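Local structure of putative uncharacterized protein (Mycobacterium avium, 2Z6V) at residues D49-G54 with N82-R87; E53-I58 with Q197-L202; E61-P66 with F71-V76; D78-A83 with L202-F207. The protein is a sulfotransferase of undefined substrate that probably transfers a sulfo group from the donor PAPS to an acceptor, as its relatives do. One frame throughout, in Å; residues are numbered along the deposited sequence.

Interactions 1 and 3 hold the same two helices, 50-64 and 70-96: interaction 3 sits at the connecting turn and is only partly buried, whereas interaction 1, at the start of helix 50-64 and against the middle of helix 70-96, is buried. Interactions 2 and 4 dock the loop between helices 192-195 and 212-219 onto this pair, one helix each, and both are buried. Chemistry follows place. In interaction 1 an arginine and a tryptophan bridge a wide gap between helices; interaction 2 adds a glycine contact and waters to aromatic packing; interaction 3 combines valines with a peripheral arginine; interaction 4 is chiefly apolar packing of one indole on a helix, its loop carrying bound palmitic acid.

Interaction 1 of 4, residues D49-G54 with N82-R87; sequences DSWREG and NALGRR
Trp51 and Leu84 make the apolar half of this contact. The methyl CD1 of Leu84 approaches the indole on a slant, 4.1 Å from Trp51 CD2, and lies across the ring plane from Arg52 CB, which packs against the other side. Leu84 has CG anti to the backbone N (chi1 -176°), which turns the branch bearing CD1 toward the indole. Phe34 also meets the indole, with the ring planes about 25° apart, so Trp51 is held among several apolar groups rather than by Leu84 alone.

The polar half belongs to Arg87. Its chain leaves the helix extended, then bends at chi2, and brings the guanidinium alongside the start of helix 50-64. Arg87 NH1 passes 3.6 Å from Trp51 CB, while Arg87 NH2 lies 3.0 Å from Ser50 OG, the hydroxyl standing at the edge of the guanidinium and in its plane. Stronger partners lie beyond: NH1 forms a salt bridge with Asp198 OD1 and a hydrogen bond with Gln197 O, and NH2 a salt bridge with Asp47. Ser50 OG is hydrogen-bonded to Asp198 OD1 as well, so one carboxylate oxygen draws both residues together, and these several bonds fix the rotation of the guanidinium.

The axes of the two helical segments are 12.2 Å apart at closest approach and run at 170°, a wide spacing filled by the indole of Trp51, Leu84 and the long chain of Arg87. The pair belongs to the antiparallel hairpin of helices 50-64 and 70-96, away from its turn, where the first residues of one helix face the middle of the other.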
# COMPACT_ATOMS: atom_id res chain seq x y z
N ASP A 49 9.54 16.62 12.33
CA ASP A 49 8.24 17.27 12.40
C ASP A 49 7.33 16.90 11.22
O ASP A 49 6.14 17.24 11.22
CB ASP A 49 8.47 18.78 12.39
CG ASP A 49 7.36 19.56 13.06
OD1 ASP A 49 7.24 20.78 12.77
OD2 ASP A 49 6.62 18.96 13.87
N SER A 50 7.90 16.21 10.24
CA SER A 50 7.19 15.82 9.02
C SER A 50 5.82 15.17 9.16
O SER A 50 4.97 15.31 8.28
CB SER A 50 8.08 14.92 8.16
OG SER A 50 8.39 13.71 8.83
N TRP A 51 5.61 14.47 10.27
CA TRP A 51 4.35 13.78 10.52
C TRP A 51 3.18 14.69 10.82
O TRP A 51 2.04 14.38 10.50
CB TRP A 51 4.52 12.83 11.71
CG TRP A 51 4.98 13.54 12.96
CD1 TRP A 51 6.27 13.77 13.34
CD2 TRP A 51 4.15 14.15 13.96
NE1 TRP A 51 6.30 14.48 14.51
CE2 TRP A 51 5.01 14.73 14.91
CE3 TRP A 51 2.76 14.26 14.14
CZ2 TRP A 51 4.53 15.43 16.04
CZ3 TRP A 51 2.28 14.95 15.25
CH2 TRP A 51 3.17 15.52 16.19
N ARG A 52 3.47 15.83 11.44
CA ARG A 52 2.44 16.76 11.85
C ARG A 52 1.53 17.36 10.80
O ARG A 52 0.32 17.39 10.98
CB ARG A 52 3.08 17.88 12.67
CG ARG A 52 2.06 18.71 13.41
CD ARG A 52 2.69 19.70 14.37
NE ARG A 52 1.72 20.10 15.39
CZ ARG A 52 0.55 20.68 15.14
NH1 ARG A 52 0.18 20.94 13.90
NH2 ARG A 52 -0.27 20.98 16.15
N GLU A 53 2.08 17.84 9.70
CA GLU A 53 1.23 18.48 8.70
C GLU A 53 0.06 17.61 8.23
O GLU A 53 -1.09 18.08 8.24
CB GLU A 53 2.06 18.94 7.50
CG GLU A 53 1.22 19.66 6.46
CD GLU A 53 2.04 20.41 5.43
OE1 GLU A 53 3.19 20.00 5.13
OE2 GLU A 53 1.52 21.42 4.90
N GLY A 54 0.33 16.37 7.85
CA GLY A 54 -0.72 15.48 7.39
C GLY A 54 -1.71 15.08 8.48
O GLY A 54 -2.93 15.06 8.25
N ASN A 82 -2.08 4.76 16.72
CA ASN A 82 -1.27 3.55 16.58
C ASN A 82 -0.18 3.72 15.52
O ASN A 82 0.95 3.26 15.71
CB ASN A 82 -2.14 2.35 16.24
CG ASN A 82 -3.03 1.94 17.40
OD1 ASN A 82 -2.63 2.03 18.56
ND2 ASN A 82 -4.24 1.48 17.09
N ALA A 83 -0.53 4.37 14.41
CA ALA A 83 0.41 4.60 13.33
C ALA A 83 1.56 5.48 13.83
O ALA A 83 2.73 5.19 13.58
CB ALA A 83 -0.29 5.27 12.14
N LEU A 84 1.22 6.56 14.53
CA LEU A 84 2.22 7.47 15.06
C LEU A 84 3.05 6.78 16.14
O LEU A 84 4.24 7.08 16.29
CB LEU A 84 1.55 8.73 15.64
CG LEU A 84 2.51 9.82 16.14
CD1 LEU A 84 3.44 10.24 15.02
CD2 LEU A 84 1.70 11.00 16.66
N GLY A 85 2.43 5.86 16.87
CA GLY A 85 3.15 5.13 17.90
C GLY A 85 4.27 4.30 17.30
O GLY A 85 5.35 4.17 17.89
N ARG A 86 4.01 3.73 16.12
CA ARG A 86 5.01 2.92 15.42
C ARG A 86 6.20 3.81 15.07
O ARG A 86 7.36 3.41 15.21
CB ARG A 86 4.43 2.34 14.14
CG ARG A 86 3.55 1.14 14.38
CD ARG A 86 2.46 1.05 13.35
NE ARG A 86 1.36 0.29 13.92
CZ ARG A 86 0.10 0.41 13.53
NH1 ARG A 86 -0.23 1.25 12.57
NH2 ARG A 86 -0.83 -0.32 14.14
N ARG A 87 5.88 5.01 14.60
CA ARG A 87 6.88 6.00 14.23
C ARG A 87 7.77 6.24 15.45
O ARG A 87 8.98 6.29 15.33
CB ARG A 87 6.18 7.28 13.79
CG ARG A 87 7.09 8.42 13.37
CD ARG A 87 7.83 8.11 12.12
NE ARG A 87 8.55 9.29 11.64
CZ ARG A 87 8.02 10.25 10.90
NH1 ARG A 87 6.74 10.19 10.53
NH2 ARG A 87 8.76 11.28 10.50

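Interaction 2 of 4, residues E53-I58 with Q197-L202; sequences EGLALI and QDFKGL. With PLM (palmitic acid), chain C.
The ring of Phe199 receives Leu55 over one face and Ile58 at its edge. Leu55 CD1 makes a CH-pi contact, 3.9 Å from the centroid of the Phe199 ring and 26° off the normal, displaced toward CE2; the two side chains lie side by side and point the same way. Ile58 arrives at about a right angle, its CD1 3.8 Å from Phe199 CD2 near the ring plane. The indole of Trp204 meets the same ring.

The backbones come together where Gly54 and Phe199 meet, their CA atoms 5.0 Å apart. Gly54, having no side chain, lets Phe199 O approach its CA to 3.4 Å in a nearly straight CA-H...O contact (169° at the hydrogen). Helix 50-64 thus packs against the loop after the 3-10 turn at 197-198, a loop that belongs to the sulfotransferase family region. Phe199 itself has positive phi, a left-handed helical conformation.

Water also joins the segments: one molecule accepts from Gly54 N at 2.8 Å and lies near Asp198 O, and another receives a weak bond from Lys200 NZ while donating to Glu53 OE1. Lys200 NZ also faces Asp198 OD2 in a long salt bridge, and Ser225 OG bonds to both of these side chains. Farther along the loop, Leu202 CG and CD2 pack on C3 of the bound palmitic acid.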
# COMPACT_ATOMS: atom_id res chain seq x y z
N GLU A 53 2.08 17.84 9.70
CA GLU A 53 1.23 18.48 8.70
C GLU A 53 0.06 17.61 8.23
O GLU A 53 -1.09 18.08 8.24
CB GLU A 53 2.06 18.94 7.50
CG GLU A 53 1.22 19.66 6.46
CD GLU A 53 2.04 20.41 5.43
OE1 GLU A 53 3.19 20.00 5.13
OE2 GLU A 53 1.52 21.42 4.90
N GLY A 54 0.33 16.37 7.85
CA GLY A 54 -0.72 15.48 7.39
C GLY A 54 -1.71 15.08 8.48
O GLY A 54 -2.93 15.06 8.25
N LEU A 55 -1.20 14.74 9.66
CA LEU A 55 -2.07 14.35 10.76
C LEU A 55 -3.02 15.50 11.12
O LEU A 55 -4.19 15.27 11.43
CB LEU A 55 -1.25 13.95 11.99
CG LEU A 55 -2.05 13.52 13.23
CD1 LEU A 55 -2.97 12.34 12.90
CD2 LEU A 55 -1.09 13.13 14.35
N ALA A 56 -2.53 16.74 11.05
CA ALA A 56 -3.36 17.90 11.37
C ALA A 56 -4.55 18.02 10.41
O ALA A 56 -5.64 18.42 10.82
CB ALA A 56 -2.52 19.17 11.34
N LEU A 57 -4.34 17.68 9.14
CA LEU A 57 -5.41 17.72 8.15
C LEU A 57 -6.47 16.67 8.48
O LEU A 57 -7.67 16.93 8.42
CB LEU A 57 -4.86 17.44 6.76
CG LEU A 57 -4.06 18.55 6.09
CD1 LEU A 57 -3.54 18.07 4.74
CD2 LEU A 57 -4.97 19.78 5.91
N ILE A 58 -6.00 15.47 8.81
CA ILE A 58 -6.88 14.36 9.14
C ILE A 58 -7.72 14.70 10.37
O ILE A 58 -8.94 14.58 10.36
CB ILE A 58 -6.06 13.06 9.41
CG1 ILE A 58 -5.34 12.63 8.13
CG2 ILE A 58 -6.97 11.94 9.91
CD1 ILE A 58 -4.33 11.51 8.33
N GLN A 197 2.45 6.13 8.50
CA GLN A 197 3.06 6.47 9.78
C GLN A 197 3.70 7.86 9.72
O GLN A 197 4.20 8.38 10.73
CB GLN A 197 4.11 5.44 10.18
CG GLN A 197 3.54 4.08 10.58
CD GLN A 197 4.62 3.03 10.75
OE1 GLN A 197 5.64 3.26 11.40
NE2 GLN A 197 4.39 1.86 10.17
N ASP A 198 3.72 8.45 8.53
CA ASP A 198 4.26 9.79 8.37
C ASP A 198 3.10 10.65 7.88
O ASP A 198 3.28 11.80 7.49
CB ASP A 198 5.41 9.80 7.36
CG ASP A 198 6.08 11.16 7.26
OD1 ASP A 198 6.46 11.72 8.32
OD2 ASP A 198 6.24 11.67 6.13
N PHE A 199 1.91 10.07 7.92
CA PHE A 199 0.69 10.73 7.50
C PHE A 199 0.75 11.41 6.14
O PHE A 199 0.25 12.52 5.94
CB PHE A 199 0.24 11.70 8.60
CG PHE A 199 -0.01 11.00 9.91
CD1 PHE A 199 0.99 10.90 10.87
CD2 PHE A 199 -1.23 10.35 10.13
CE1 PHE A 199 0.79 10.15 12.03
CE2 PHE A 199 -1.44 9.60 11.29
CZ PHE A 199 -0.43 9.50 12.24
N LYS A 200 1.35 10.69 5.20
CA LYS A 200 1.49 11.10 3.80
C LYS A 200 1.34 9.80 3.00
O LYS A 200 2.29 9.31 2.37
CB LYS A 200 2.86 11.72 3.55
CG LYS A 200 3.08 13.04 4.26
CD LYS A 200 4.43 13.62 3.86
CE LYS A 200 4.75 14.88 4.62
NZ LYS A 200 6.16 15.25 4.37
N GLY A 201 0.13 9.25 3.09
CA GLY A 201 -0.20 8.01 2.40
C GLY A 201 -1.64 8.12 1.92
O GLY A 201 -2.53 8.57 2.65
N LEU A 202 -1.87 7.69 0.69
CA LEU A 202 -3.19 7.76 0.10
C LEU A 202 -4.27 6.97 0.84
O LEU A 202 -5.45 7.21 0.63
CB LEU A 202 -3.10 7.31 -1.35
CG LEU A 202 -4.30 7.50 -2.28
CD1 LEU A 202 -4.72 8.97 -2.30
CD2 LEU A 202 -3.92 7.02 -3.67
C1 PLM C . -7.96 6.66 -0.99
O1 PLM C . -8.42 7.73 -1.44
O2 PLM C . -7.61 6.45 0.19
C2 PLM C . -7.80 5.49 -1.96
C3 PLM C . -7.08 5.92 -3.24
C4 PLM C . -6.80 4.75 -4.18
C5 PLM C . -5.89 3.70 -3.52
C6 PLM C . -6.68 2.77 -2.59
C7 PLM C . -5.72 1.97 -1.71
C8 PLM C . -5.10 2.85 -0.63
C9 PLM C . -3.62 2.50 -0.44
CA PLM C . -3.43 1.00 -0.22
CB PLM C . -1.99 0.57 -0.52
CC PLM C . -1.61 0.99 -1.94
CD PLM C . -1.24 2.47 -2.00
CE PLM C . -1.36 3.05 -3.41
CF PLM C . -2.82 3.03 -3.86
CG PLM C . -3.01 3.74 -5.20
O HOH W 1 5.12 18.29 3.12
O HOH W 2 2.60 14.81 7.55

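Interaction 3 of 4, residues E61-P66 with F71-V76; sequences EVNTSP and FGRQRV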
# COMPACT_ATOMS: atom_id res chain seq x y z
N GLU A 61 -10.45 17.34 10.07
CA GLU A 61 -11.63 16.84 9.39
C GLU A 61 -12.49 15.91 10.24
O GLU A 61 -13.71 16.03 10.22
CB GLU A 61 -11.24 16.14 8.09
CG GLU A 61 -12.38 16.08 7.09
CD GLU A 61 -11.93 15.68 5.69
OE1 GLU A 61 -10.80 16.06 5.31
OE2 GLU A 61 -12.70 15.01 4.98
N VAL A 62 -11.88 15.00 10.99
CA VAL A 62 -12.68 14.10 11.81
C VAL A 62 -13.40 14.88 12.90
O VAL A 62 -14.44 14.46 13.40
CB VAL A 62 -11.83 12.97 12.46
CG1 VAL A 62 -11.13 12.17 11.38
CG2 VAL A 62 -10.84 13.55 13.44
N ASN A 63 -12.85 16.04 13.27
CA ASN A 63 -13.45 16.90 14.28
C ASN A 63 -14.59 17.71 13.67
O ASN A 63 -15.67 17.79 14.23
CB ASN A 63 -12.43 17.89 14.87
CG ASN A 63 -11.50 17.25 15.88
OD1 ASN A 63 -11.84 16.24 16.50
ND2 ASN A 63 -10.33 17.85 16.07
N THR A 64 -14.34 18.29 12.50
CA THR A 64 -15.32 19.13 11.83
C THR A 64 -16.36 18.49 10.90
O THR A 64 -17.52 18.89 10.92
CB THR A 64 -14.61 20.24 11.03
OG1 THR A 64 -13.83 19.65 9.98
CG2 THR A 64 -13.70 21.05 11.94
N SER A 65 -15.96 17.52 10.09
CA SER A 65 -16.91 16.91 9.16
C SER A 65 -18.05 16.17 9.85
O SER A 65 -17.83 15.37 10.76
CB SER A 65 -16.21 15.96 8.20
OG SER A 65 -17.14 15.43 7.28
N PRO A 66 -19.29 16.43 9.40
CA PRO A 66 -20.50 15.81 9.95
C PRO A 66 -20.77 14.43 9.35
O PRO A 66 -21.61 13.69 9.85
CB PRO A 66 -21.59 16.80 9.58
CG PRO A 66 -21.13 17.29 8.24
CD PRO A 66 -19.65 17.53 8.49
N PHE A 71 -18.48 6.94 16.16
CA PHE A 71 -17.58 5.80 16.26
C PHE A 71 -16.47 5.95 15.23
O PHE A 71 -15.30 5.76 15.54
CB PHE A 71 -18.34 4.50 16.01
CG PHE A 71 -17.44 3.36 15.66
CD1 PHE A 71 -16.57 2.83 16.60
CD2 PHE A 71 -17.42 2.85 14.36
CE1 PHE A 71 -15.68 1.81 16.26
CE2 PHE A 71 -16.54 1.84 14.01
CZ PHE A 71 -15.66 1.31 14.96
N GLY A 72 -16.85 6.28 14.00
CA GLY A 72 -15.89 6.44 12.92
C GLY A 72 -14.76 7.39 13.28
O GLY A 72 -13.60 7.14 12.95
N ARG A 73 -15.11 8.48 13.94
CA ARG A 73 -14.13 9.46 14.36
C ARG A 73 -13.10 8.78 15.25
O ARG A 73 -11.90 8.84 14.99
CB ARG A 73 -14.82 10.59 15.13
CG ARG A 73 -13.91 11.46 15.98
CD ARG A 73 -14.72 12.33 16.92
NE ARG A 73 -14.02 12.61 18.18
CZ ARG A 73 -13.09 13.54 18.33
NH1 ARG A 73 -12.73 14.29 17.30
NH2 ARG A 73 -12.50 13.70 19.50
N GLN A 74 -13.58 8.12 16.30
CA GLN A 74 -12.70 7.43 17.23
C GLN A 74 -11.82 6.42 16.51
O GLN A 74 -10.63 6.32 16.77
CB GLN A 74 -13.51 6.72 18.31
CG GLN A 74 -14.33 7.66 19.17
CD GLN A 74 -15.14 6.94 20.22
OE1 GLN A 74 -14.59 6.32 21.14
NE2 GLN A 74 -16.46 6.99 20.09
N ARG A 75 -12.42 5.67 15.59
CA ARG A 75 -11.69 4.68 14.82
C ARG A 75 -10.51 5.31 14.05
O ARG A 75 -9.37 4.84 14.15
CB ARG A 75 -12.67 4.01 13.85
CG ARG A 75 -12.04 3.32 12.67
CD ARG A 75 -11.37 2.01 13.02
NE ARG A 75 -11.48 1.14 11.85
CZ ARG A 75 -10.61 0.20 11.51
NH1 ARG A 75 -9.53 -0.01 12.25
NH2 ARG A 75 -10.82 -0.52 10.42
N VAL A 76 -10.77 6.38 13.31
CA VAL A 76 -9.71 7.05 12.56
C VAL A 76 -8.63 7.59 13.48
O VAL A 76 -7.44 7.46 13.19
CB VAL A 76 -10.25 8.21 11.72
CG1 VAL A 76 -9.11 8.87 10.97
CG2 VAL A 76 -11.30 7.71 10.75
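Val62 meets Val76 through single methyl groups, Val62 CG1 lying 3.9 Å from Val76 CG1, and the two side chains cross obliquely. Both point into the space between the helices. In Val76, CG1 stands anti to the backbone N (chi1 180°), and this branch does the touching. Phe68, from the intervening turn, packs on Val62 too, giving the apolar part of the contact a third member.

Polar groups lie toward the outside. Arg73 runs alongside the backbone of Val62, its CG 4.0 Å from Val62 O, and then turns at chi3 (148°). Its guanidinium ends near the amide of Asn63, but the modelled approach of Asn63 OD1 to Arg73 NH1 is too short for the detail of that pairing to be trusted. A clearer partner for Arg73 NH2 is the carbonyl oxygen of Phe24, to which it is hydrogen-bonded.

The CA atoms of Val62 and Arg73 are only 5.5 Å apart. Ser65 N still bonds to Glu61 O, although Ser65 is the first residue to leave helical torsions. Such close approach beside a short connection marks the turn end of a helical hairpin, joining helix 50-64 to helix 70-96.

Interaction 4 of 4, residues D78-A83 with L202-F207; sequences DDATNA and LSWDSF. With PLM (palmitic acid), chain C.
Ala80 and Trp204 are the nearest backbone positions, with CA atoms 9.0 Å apart, one on a regular helix and the other in a turn whose residues 202-206 have helical torsions without the regular bonds. That distance is bridged by the indole. With CG anti to its carbonyl carbon (chi1 -74°), Trp204 extends its six-membered ring to the helix and lets CH2 and CZ2 do the touching. Trp204 CH2 comes 3.6 Å from Ala80 N and 4.0 Å from Ala80 CB, while Trp204 CZ2 meets Ala83 CB at 4.2 Å. Asp79 C lies at the indole edge, in its plane. Asp79 adds its CB to the contact, but its carboxylate is committed to a salt bridge with Arg75. On the pyrrole side of the indole, NE1 is hydrogen-bonded to Asn196 O, which satisfies the buried N-H.

The turn is held from within. Ser203 O accepts from both Ser206 N and Ser206 OG; the hydroxyl, 2.7 Å from Ser203 O, approaches at a C=O...O angle of 145°. Palmitic acid lies beyond this turn: its O1 is 2.6 Å from Asp205 OD2, and Gln311 NE2 also bonds to it.

The chemistry is therefore divided: the small alanines are consistent with the close approach of the six-membered ring to the helix backbone, with no hydrogen bond between the segments, whereas Asp205 meets the fatty acid's carboxyl group so closely that one of the two acids probably holds a proton, though the model does not decide which.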
# COMPACT_ATOMS: atom_id res chain seq x y z
N ASP A 78 -7.95 6.50 16.46
CA ASP A 78 -7.28 5.37 17.09
C ASP A 78 -6.21 4.81 16.15
O ASP A 78 -5.11 4.45 16.58
CB ASP A 78 -8.28 4.27 17.45
CG ASP A 78 -7.66 3.18 18.30
OD1 ASP A 78 -7.11 3.51 19.37
OD2 ASP A 78 -7.72 1.99 17.89
N ASP A 79 -6.54 4.73 14.86
CA ASP A 79 -5.60 4.23 13.88
C ASP A 79 -4.41 5.19 13.72
O ASP A 79 -3.26 4.76 13.59
CB ASP A 79 -6.29 4.02 12.52
CG ASP A 79 -7.21 2.80 12.52
OD1 ASP A 79 -6.83 1.77 13.12
OD2 ASP A 79 -8.30 2.86 11.91
N ALA A 80 -4.70 6.49 13.74
CA ALA A 80 -3.65 7.50 13.60
C ALA A 80 -2.69 7.41 14.77
O ALA A 80 -1.47 7.51 14.60
CB ALA A 80 -4.27 8.89 13.54
N THR A 81 -3.25 7.21 15.96
CA THR A 81 -2.46 7.10 17.18
C THR A 81 -1.53 5.92 17.08
O THR A 81 -0.34 6.05 17.31
CB THR A 81 -3.36 6.92 18.42
OG1 THR A 81 -4.33 7.98 18.45
CG2 THR A 81 -2.53 6.95 19.70
N ASN A 82 -2.08 4.76 16.72
CA ASN A 82 -1.27 3.55 16.58
C ASN A 82 -0.18 3.72 15.52
O ASN A 82 0.95 3.26 15.71
CB ASN A 82 -2.14 2.35 16.24
CG ASN A 82 -3.03 1.94 17.40
OD1 ASN A 82 -2.63 2.03 18.56
ND2 ASN A 82 -4.24 1.48 17.09
N ALA A 83 -0.53 4.37 14.41
CA ALA A 83 0.41 4.60 13.33
C ALA A 83 1.56 5.48 13.83
O ALA A 83 2.73 5.19 13.58
CB ALA A 83 -0.29 5.27 12.14
N LEU A 202 -1.87 7.69 0.69
CA LEU A 202 -3.19 7.76 0.10
C LEU A 202 -4.27 6.97 0.84
O LEU A 202 -5.45 7.21 0.63
CB LEU A 202 -3.10 7.31 -1.35
CG LEU A 202 -4.30 7.50 -2.28
CD1 LEU A 202 -4.72 8.97 -2.30
CD2 LEU A 202 -3.92 7.02 -3.67
N SER A 203 -3.89 6.04 1.72
CA SER A 203 -4.89 5.25 2.42
C SER A 203 -5.76 6.08 3.37
O SER A 203 -6.93 5.77 3.56
CB SER A 203 -4.25 4.11 3.21
OG SER A 203 -3.43 4.59 4.25
N TRP A 204 -5.18 7.13 3.95
CA TRP A 204 -5.93 7.98 4.86
C TRP A 204 -7.13 8.63 4.18
O TRP A 204 -8.18 8.82 4.81
CB TRP A 204 -5.03 9.06 5.44
CG TRP A 204 -4.07 8.55 6.47
CD1 TRP A 204 -2.71 8.60 6.41
CD2 TRP A 204 -4.41 7.91 7.70
NE1 TRP A 204 -2.17 8.02 7.54
CE2 TRP A 204 -3.19 7.59 8.35
CE3 TRP A 204 -5.62 7.58 8.32
CZ2 TRP A 204 -3.15 6.95 9.59
CZ3 TRP A 204 -5.57 6.94 9.57
CH2 TRP A 204 -4.35 6.63 10.19
N ASP A 205 -6.99 8.95 2.90
CA ASP A 205 -8.06 9.60 2.15
C ASP A 205 -9.31 8.74 1.99
O ASP A 205 -10.40 9.27 1.80
CB ASP A 205 -7.58 10.02 0.76
CG ASP A 205 -8.66 10.75 -0.02
OD1 ASP A 205 -8.98 11.91 0.35
OD2 ASP A 205 -9.19 10.16 -0.99
N SER A 206 -9.16 7.43 2.06
CA SER A 206 -10.33 6.57 1.91
C SER A 206 -11.14 6.57 3.19
O SER A 206 -12.26 6.06 3.23
CB SER A 206 -9.91 5.15 1.52
OG SER A 206 -9.06 4.58 2.49
N PHE A 207 -10.59 7.16 4.25
CA PHE A 207 -11.28 7.25 5.53
C PHE A 207 -11.80 8.67 5.73
O PHE A 207 -12.31 8.99 6.79
CB PHE A 207 -10.34 6.88 6.68
CG PHE A 207 -10.10 5.41 6.81
CD1 PHE A 207 -11.03 4.60 7.45
CD2 PHE A 207 -8.97 4.82 6.26
CE1 PHE A 207 -10.84 3.22 7.52
CE2 PHE A 207 -8.78 3.44 6.32
CZ PHE A 207 -9.71 2.64 6.95
C1 PLM C . -7.96 6.66 -0.99
O1 PLM C . -8.42 7.73 -1.44
O2 PLM C . -7.61 6.45 0.19
C2 PLM C . -7.80 5.49 -1.96
C3 PLM C . -7.08 5.92 -3.24
C4 PLM C . -6.80 4.75 -4.18
C5 PLM C . -5.89 3.70 -3.52
C6 PLM C . -6.68 2.77 -2.59
C7 PLM C . -5.72 1.97 -1.71
C8 PLM C . -5.10 2.85 -0.63
C9 PLM C . -3.62 2.50 -0.44
CA PLM C . -3.43 1.00 -0.22
CB PLM C . -1.99 0.57 -0.52
CC PLM C . -1.61 0.99 -1.94
CD PLM C . -1.24 2.47 -2.00
CE PLM C . -1.36 3.05 -3.41
CF PLM C . -2.82 3.03 -3.86
CG PLM C . -3.01 3.74 -5.20